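Local coordinates for PPC domain-containing protein (Pyrococcus horikoshii, PDB 2DT4), which is of unknown function but belongs to the plant- and prokaryote-conserved (PPC) domain family, whose plant members often also carry DNA-binding AT-hook motifs, and packs as a trimer in the crystal, at the interface of chains A and B. Numbering follows the deposited sequence. Chains: chain A/B, Hypothetical protein PH0802.

Contact 1: the interface of chains A and B. Residues chain A 14-15, 17-18, 25; chain B 137-142.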
loop_
_atom_site.group_PDB
_atom_site.type_symbol
_atom_site.label_atom_id
_atom_site.label_comp_id
_atom_site.label_asym_id
_atom_site.label_seq_id
_atom_site.Cartn_x
_atom_site.Cartn_y
_atom_site.Cartn_z
ATOM N N PHE A 14 -2.993 3.920 14.422
ATOM C CA PHE A 14 -3.306 5.157 15.134
ATOM C C PHE A 14 -3.659 6.283 14.195
ATOM O O PHE A 14 -3.288 6.278 12.996
ATOM C CB PHE A 14 -2.144 5.590 16.049
ATOM C CG PHE A 14 -0.804 5.655 15.371
ATOM C CD1 PHE A 14 -0.431 6.750 14.608
ATOM C CD2 PHE A 14 0.066 4.604 15.474
ATOM C CE1 PHE A 14 0.810 6.772 13.949
ATOM C CE2 PHE A 14 1.290 4.623 14.845
ATOM C CZ PHE A 14 1.662 5.696 14.061
ATOM N N ARG A 15 -4.358 7.263 14.764
ATOM C CA ARG A 15 -4.597 8.513 14.092
ATOM C C ARG A 15 -3.647 9.575 14.579
ATOM O O ARG A 15 -3.534 9.828 15.774
ATOM C CB ARG A 15 -6.023 9.001 14.303
ATOM C CG ARG A 15 -6.248 10.308 13.610
ATOM C CD ARG A 15 -7.683 10.629 13.370
ATOM N NE ARG A 15 -8.370 10.940 14.603
ATOM C CZ ARG A 15 -8.533 12.167 15.110
ATOM N NH1 ARG A 15 -9.235 12.342 16.236
ATOM N NH2 ARG A 15 -7.971 13.204 14.559
ATOM N N PRO A 17 -2.589 13.336 15.165
ATOM C CA PRO A 17 -3.309 14.593 15.380
ATOM C C PRO A 17 -3.246 15.583 14.219
ATOM O O PRO A 17 -2.214 15.736 13.565
ATOM C CB PRO A 17 -2.624 15.165 16.623
ATOM C CG PRO A 17 -2.171 14.005 17.349
ATOM C CD PRO A 17 -1.677 13.048 16.272
ATOM N N GLU A 18 -4.368 16.272 14.003
ATOM C CA GLU A 18 -4.442 17.384 13.056
ATOM C C GLU A 18 -3.314 18.381 13.345
ATOM O O GLU A 18 -3.098 18.802 14.498
ATOM C CB GLU A 18 -5.802 18.079 13.126
ATOM C CG GLU A 18 -5.942 19.267 12.179
ATOM C CD GLU A 18 -7.192 20.096 12.414
ATOM O OE1 GLU A 18 -7.796 20.012 13.512
ATOM O OE2 GLU A 18 -7.543 20.846 11.488
ATOM N N TYR A 25 6.064 13.448 12.872
ATOM C CA TYR A 25 5.346 12.713 13.901
ATOM C C TYR A 25 5.789 11.252 13.923
ATOM O O TYR A 25 6.034 10.693 14.969
ATOM C CB TYR A 25 3.829 12.792 13.673
ATOM C CG TYR A 25 3.006 11.962 14.623
ATOM C CD1 TYR A 25 2.398 12.523 15.741
ATOM C CD2 TYR A 25 2.849 10.601 14.420
ATOM C CE1 TYR A 25 1.645 11.753 16.602
ATOM C CE2 TYR A 25 2.103 9.828 15.276
ATOM C CZ TYR A 25 1.509 10.409 16.357
ATOM O OH TYR A 25 0.745 9.643 17.183
ATOM N N LEU B 137 -14.057 9.509 13.394
ATOM C CA LEU B 137 -12.628 9.193 13.615
ATOM C C LEU B 137 -12.342 8.562 14.953
ATOM O O LEU B 137 -13.113 8.687 15.899
ATOM C CB LEU B 137 -11.848 10.518 13.577
ATOM C CG LEU B 137 -11.981 11.365 12.297
ATOM C CD1 LEU B 137 -11.327 12.697 12.404
ATOM C CD2 LEU B 137 -11.470 10.600 11.084
ATOM N N TRP B 138 -11.200 7.884 15.044
ATOM C CA TRP B 138 -10.689 7.345 16.293
ATOM C C TRP B 138 -10.167 8.478 17.181
ATOM O O TRP B 138 -9.815 9.544 16.682
ATOM C CB TRP B 138 -9.476 6.440 16.022
ATOM C CG TRP B 138 -9.694 5.392 14.964
ATOM C CD1 TRP B 138 -10.832 4.744 14.664
ATOM C CD2 TRP B 138 -8.706 4.927 14.049
ATOM N NE1 TRP B 138 -10.626 3.884 13.613
ATOM C CE2 TRP B 138 -9.316 3.976 13.225
ATOM C CE3 TRP B 138 -7.352 5.203 13.865
ATOM C CZ2 TRP B 138 -8.621 3.306 12.213
ATOM C CZ3 TRP B 138 -6.672 4.574 12.840
ATOM C CH2 TRP B 138 -7.303 3.611 12.043
ATOM N N GLU B 139 -9.972 8.155 18.452
ATOM C CA GLU B 139 -9.327 9.119 19.364
ATOM C C GLU B 139 -7.877 9.138 18.913
ATOM O O GLU B 139 -7.286 8.084 18.652
ATOM C CB GLU B 139 -9.460 8.654 20.822
ATOM C CG GLU B 139 -8.911 9.675 21.794
ATOM C CD GLU B 139 -8.965 9.213 23.240
ATOM O OE1 GLU B 139 -8.258 9.838 24.067
ATOM O OE2 GLU B 139 -9.659 8.211 23.526
ATOM N N GLU B 140 -7.329 10.332 18.745
ATOM C CA GLU B 140 -5.967 10.485 18.261
ATOM C C GLU B 140 -4.939 10.000 19.261
ATOM O O GLU B 140 -5.197 9.932 20.488
ATOM C CB GLU B 140 -5.707 11.945 17.939
ATOM C CG GLU B 140 -5.567 12.846 19.167
ATOM C CD GLU B 140 -5.591 14.321 18.809
ATOM O OE1 GLU B 140 -5.159 15.136 19.643
ATOM O OE2 GLU B 140 -6.035 14.667 17.703
ATOM N N LEU B 141 -3.744 9.728 18.724
ATOM C CA LEU B 141 -2.604 9.326 19.543
ATOM C C LEU B 141 -1.730 10.577 19.687
ATOM O O LEU B 141 -1.017 10.979 18.774
ATOM C CB LEU B 141 -1.831 8.146 18.956
ATOM C CG LEU B 141 -0.564 7.718 19.705
ATOM C CD1 LEU B 141 -0.917 7.269 21.111
ATOM C CD2 LEU B 141 0.146 6.608 18.993
ATOM N N LYS B 142 -1.827 11.226 20.848
ATOM C CA LYS B 142 -1.100 12.470 21.073
ATOM C C LYS B 142 0.206 12.090 21.752
ATOM O O LYS B 142 0.182 11.466 22.812
ATOM C CB LYS B 142 -1.931 13.386 21.981
ATOM C CG LYS B 142 -1.268 14.745 22.247
ATOM C CD LYS B 142 -1.609 15.737 21.168
ATOM C CE LYS B 142 -1.249 17.165 21.544
ATOM N NZ LYS B 142 -1.294 17.960 20.276
HETATM O O HOH W 1 -5.154 6.770 17.451
HETATM O O HOH W 2 -6.690 16.084 15.820
HETATM O O HOH W 3 -9.142 15.030 17.495
#
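The guanidinium of A:Arg15 lies sandwiched between two aliphatic groups of chain B, with B:Leu137 CD1 over the centre of one face and the CB of B:Glu140 over the other. CG stands anti to the backbone N (chi1 179°) and the chain bends at chi3 (70°), which turns NE and NH1 side-on to the B:Trp138 carbonyl. A:Arg15 NE and NH1 both donate to B:Trp138 O, each at 2.9 Å, with the acceptor in the guanidinium plane. A:Arg15 NH2 forms a long salt bridge to B:Glu140 OE2 (4.0 Å), the two planes well tilted, and water 3 links NH1 to the same carboxylate oxygen. The indole of B:Trp138 presents its edge, CE3 and CZ3, to the A:Phe14–A:Arg15 backbone. An alanine in place of A:Arg15 would take away the paired donors to the B:Trp138 carbonyl and the flat group packed between B:Leu137 and B:Glu140, probably loosening the hold on the chain B tail.

Further along, B:Leu141 N donates almost straight to A:Arg15 O (3.0 Å, 175° at H). A:Tyr25 OH reaches B:Leu141 O at 2.7 Å from above the carbonyl plane, while B:Leu141 CD2 rests 3.9 Å from CG of the A:Phe14 ring. A:Pro17 CG packs against the B:Glu140 carboxylate carbon. The C-terminal tail of chain B thus lies along the end of strand 5-16 of chain A and reaches its helix 22-33.

Contact 2: the interface of chains A and B. Residues chain A 70-71, 73, 95-101; chain B 51-53, 64, 92, 101-104.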
loop_
_atom_site.group_PDB
_atom_site.type_symbol
_atom_site.label_atom_id
_atom_site.label_comp_id
_atom_site.label_asym_id
_atom_site.label_seq_id
_atom_site.Cartn_x
_atom_site.Cartn_y
_atom_site.Cartn_z
ATOM N N TYR A 70 -5.350 17.472 -0.097
ATOM C CA TYR A 70 -5.288 16.333 -0.984
ATOM C C TYR A 70 -5.641 15.085 -0.210
ATOM O O TYR A 70 -5.130 14.867 0.914
ATOM C CB TYR A 70 -3.884 16.192 -1.586
ATOM C CG TYR A 70 -3.588 17.116 -2.736
ATOM C CD1 TYR A 70 -3.294 18.479 -2.535
ATOM C CD2 TYR A 70 -3.587 16.628 -4.039
ATOM C CE1 TYR A 70 -3.016 19.331 -3.636
ATOM C CE2 TYR A 70 -3.316 17.457 -5.122
ATOM C CZ TYR A 70 -3.053 18.797 -4.913
ATOM O OH TYR A 70 -2.792 19.621 -5.999
ATOM N N GLU A 71 -6.458 14.224 -0.802
ATOM C CA GLU A 71 -6.708 12.906 -0.225
ATOM C C GLU A 71 -5.395 12.093 -0.259
ATOM O O GLU A 71 -4.719 11.986 -1.306
ATOM C CB GLU A 71 -7.845 12.142 -0.931
ATOM C CG GLU A 71 -9.211 12.813 -0.799
ATOM C CD GLU A 71 -9.847 12.684 0.576
ATOM O OE1 GLU A 71 -10.670 13.550 0.959
ATOM O OE2 GLU A 71 -9.581 11.705 1.307
ATOM N N ILE A 73 -4.128 8.964 -0.627
ATOM C CA ILE A 73 -4.636 7.723 -1.174
ATOM C C ILE A 73 -3.758 6.556 -0.752
ATOM O O ILE A 73 -4.258 5.515 -0.337
ATOM C CB ILE A 73 -4.725 7.820 -2.703
ATOM C CG1 ILE A 73 -5.776 8.856 -3.107
ATOM C CG2 ILE A 73 -4.894 6.424 -3.375
ATOM C CD1 ILE A 73 -5.713 9.261 -4.560
ATOM N N GLY A 95 -4.795 12.632 -3.987
ATOM C CA GLY A 95 -5.934 12.928 -4.828
ATOM C C GLY A 95 -6.449 14.334 -4.690
ATOM O O GLY A 95 -6.703 14.834 -3.592
ATOM N N ASN A 96 -6.678 14.971 -5.826
ATOM C CA ASN A 96 -7.213 16.323 -5.826
ATOM C C ASN A 96 -8.728 16.296 -5.932
ATOM O O ASN A 96 -9.351 15.237 -5.909
ATOM C CB ASN A 96 -6.502 17.260 -6.836
ATOM C CG ASN A 96 -7.091 17.278 -8.263
ATOM O OD1 ASN A 96 -6.658 18.136 -9.079
ATOM N ND2 ASN A 96 -7.990 16.396 -8.591
ATOM N N GLU A 97 -9.309 17.500 -5.924
ATOM C CA GLU A 97 -10.756 17.625 -5.855
ATOM C C GLU A 97 -11.528 17.083 -7.048
ATOM O O GLU A 97 -12.730 16.885 -6.983
ATOM C CB GLU A 97 -11.109 19.117 -5.635
ATOM C CG GLU A 97 -10.818 19.970 -6.873
ATOM C CD GLU A 97 -10.941 21.480 -6.657
ATOM O OE1 GLU A 97 -12.003 22.050 -7.001
ATOM O OE2 GLU A 97 -9.961 22.096 -6.179
ATOM N N GLU A 98 -10.825 16.848 -8.149
ATOM C CA GLU A 98 -11.394 16.195 -9.308
ATOM C C GLU A 98 -11.034 14.727 -9.389
ATOM O O GLU A 98 -11.358 14.098 -10.360
ATOM C CB GLU A 98 -10.977 16.888 -10.628
ATOM C CG GLU A 98 -11.477 18.329 -10.731
ATOM C CD GLU A 98 -12.973 18.440 -10.527
ATOM O OE1 GLU A 98 -13.426 19.432 -9.916
ATOM O OE2 GLU A 98 -13.675 17.503 -10.964
ATOM N N GLY A 99 -10.334 14.203 -8.389
ATOM C CA GLY A 99 -9.943 12.808 -8.365
ATOM C C GLY A 99 -8.715 12.476 -9.201
ATOM O O GLY A 99 -8.437 11.309 -9.419
ATOM N N ILE A 100 -7.981 13.487 -9.662
ATOM C CA ILE A 100 -6.705 13.242 -10.332
ATOM C C ILE A 100 -5.599 13.069 -9.306
ATOM O O ILE A 100 -5.594 13.704 -8.259
ATOM C CB ILE A 100 -6.383 14.398 -11.295
ATOM C CG1 ILE A 100 -7.557 14.631 -12.261
ATOM C CG2 ILE A 100 -5.092 14.093 -12.034
ATOM C CD1 ILE A 100 -8.062 13.428 -12.856
ATOM N N VAL A 101 -4.649 12.189 -9.617
ATOM C CA VAL A 101 -3.643 11.769 -8.628
ATOM C C VAL A 101 -2.258 12.309 -8.984
ATOM O O VAL A 101 -1.810 12.192 -10.125
ATOM C CB VAL A 101 -3.621 10.224 -8.519
ATOM C CG1 VAL A 101 -2.542 9.763 -7.562
ATOM C CG2 VAL A 101 -4.982 9.727 -8.058
ATOM N N ILE B 51 -15.473 7.359 -6.227
ATOM C CA ILE B 51 -14.451 7.858 -5.304
ATOM C C ILE B 51 -14.938 9.165 -4.681
ATOM O O ILE B 51 -15.814 9.827 -5.221
ATOM C CB ILE B 51 -13.065 8.019 -6.009
ATOM C CG1 ILE B 51 -13.187 8.917 -7.238
ATOM C CG2 ILE B 51 -12.486 6.644 -6.312
ATOM C CD1 ILE B 51 -11.863 9.259 -7.920
ATOM N N GLY B 52 -14.353 9.502 -3.554
ATOM C CA GLY B 52 -14.698 10.694 -2.803
ATOM C C GLY B 52 -13.520 11.571 -2.446
ATOM O O GLY B 52 -12.438 11.088 -2.128
ATOM N N TYR B 53 -13.752 12.886 -2.505
ATOM C CA TYR B 53 -12.835 13.923 -2.044
ATOM C C TYR B 53 -13.586 14.716 -0.979
ATOM O O TYR B 53 -14.675 15.259 -1.260
ATOM C CB TYR B 53 -12.475 14.830 -3.210
ATOM C CG TYR B 53 -11.612 15.983 -2.816
ATOM C CD1 TYR B 53 -10.220 15.877 -2.773
ATOM C CD2 TYR B 53 -12.185 17.202 -2.505
ATOM C CE1 TYR B 53 -9.429 16.949 -2.403
ATOM C CE2 TYR B 53 -11.432 18.258 -2.144
ATOM C CZ TYR B 53 -10.033 18.143 -2.086
ATOM O OH TYR B 53 -9.341 19.271 -1.725
ATOM N N ILE B 64 -17.320 11.335 -7.016
ATOM C CA ILE B 64 -17.013 11.290 -8.432
ATOM C C ILE B 64 -17.277 9.866 -8.953
ATOM O O ILE B 64 -16.560 8.923 -8.580
ATOM C CB ILE B 64 -15.542 11.687 -8.666
ATOM C CG1 ILE B 64 -15.291 13.065 -8.031
ATOM C CG2 ILE B 64 -15.216 11.627 -10.134
ATOM C CD1 ILE B 64 -13.816 13.450 -7.958
ATOM N N VAL B 92 -8.430 4.429 -2.640
ATOM C CA VAL B 92 -7.988 3.647 -3.822
ATOM C C VAL B 92 -7.331 4.537 -4.853
ATOM O O VAL B 92 -7.666 5.710 -4.995
ATOM C CB VAL B 92 -9.188 2.919 -4.486
ATOM C CG1 VAL B 92 -9.685 1.788 -3.625
ATOM C CG2 VAL B 92 -10.287 3.902 -4.853
ATOM N N VAL B 101 -4.008 7.758 -13.654
ATOM C CA VAL B 101 -4.508 7.327 -12.338
ATOM C C VAL B 101 -5.442 8.373 -11.731
ATOM O O VAL B 101 -5.121 9.562 -11.696
ATOM C CB VAL B 101 -3.318 7.034 -11.390
ATOM C CG1 VAL B 101 -3.806 6.659 -10.007
ATOM C CG2 VAL B 101 -2.469 5.913 -11.971
ATOM N N PHE B 102 -6.586 7.874 -11.278
ATOM C CA PHE B 102 -7.577 8.587 -10.521
ATOM C C PHE B 102 -7.629 7.996 -9.129
ATOM O O PHE B 102 -7.223 6.856 -8.894
ATOM C CB PHE B 102 -8.967 8.433 -11.166
ATOM C CG PHE B 102 -9.079 9.010 -12.559
ATOM C CD1 PHE B 102 -8.565 8.337 -13.645
ATOM C CD2 PHE B 102 -9.707 10.232 -12.755
ATOM C CE1 PHE B 102 -8.669 8.862 -14.926
ATOM C CE2 PHE B 102 -9.799 10.773 -14.017
ATOM C CZ PHE B 102 -9.294 10.088 -15.106
ATOM N N GLY B 103 -8.198 8.725 -8.185
ATOM C CA GLY B 103 -8.338 8.146 -6.880
ATOM C C GLY B 103 -8.864 9.065 -5.820
ATOM O O GLY B 103 -9.025 10.290 -6.010
ATOM N N GLY B 104 -9.038 8.474 -4.640
ATOM C CA GLY B 104 -9.542 9.193 -3.499
ATOM C C GLY B 104 -10.062 8.192 -2.488
ATOM O O GLY B 104 -9.697 7.012 -2.528
HETATM O O HOH W 4 -9.325 12.658 -4.473
HETATM O O HOH W 5 -2.815 11.084 -12.548
#
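After A:Gly99, whose backbone takes a left-handed turn (phi 81°, psi 12°), chain A runs extended through A:Ile100 and A:Val101 and meets strand 101-104 of chain B in an antiparallel bridge between A:Ile100 and B:Phe102, where B:Gly103 N donates to a lone pair of A:Gly99 O in the carbonyl plane (2.9 Å, 150° at H). The neighbouring A:Val101 N to B:Val101 O pair is weak, at 3.4 Å, but water 5 joins the carbonyl oxygens of these two valines, and water 4 likewise joins those of A:Asn96 and B:Gly103.

Alongside the bridge, A:Ile100 and B:Phe102 point the same way, and the isoleucine tip CD1 touches the ring at CE2 (3.4 Å). A:Val101 crosses its counterpart obliquely: its CG2, anti to the carbonyl carbon, lies 3.8 Å from B:Val101 CG1 and also packs on the B:Phe102–B:Gly103 backbone. A:Ile73 brings CD1 and CG1 against B:Gly103 and B:Gly104, whose lack of side chains is likely to permit this close approach.

At the far end B:Tyr53, with CG anti to its backbone N, lays its ring against the turn after strand 85-95. The CA of A:Glu97 sits over the middle of one face of the B:Tyr53 ring, 3.4 Å from its centroid, in a CH-pi contact. A:Glu71 CG approaches B:Tyr53 CD1 at 3.8 Å, its carboxylate steeply inclined to the ring. B:Ile64 inserts its tip, CD1, against the main chain of A:Glu98 and A:Gly99.

Backbone pairing flanked by apolar packing joins the two subunits here, and the site probably contributes to holding the deposited three-copy assembly together.

The C-alpha centres of contact 1 and contact 2 lie about 23 Å apart on the same A–B interface, and they have no residue in common. Contact 1 uses strand 5-16 and helix 22-33 of chain A with the C-terminal tail of chain B, whereas contact 2 sets strand 69-82, the turn after strand 85-95 and the start of strand 101-104 of chain A against strands 49-55, 60-65, 85-95 and 101-104 of chain B. One is richer in hydrogen bonds across the chains, the other in apolar packing. Since the interface is not an exact two-fold, the separated grips probably fix the relative orientation of neighbouring subunits in the deposited three-copy assembly.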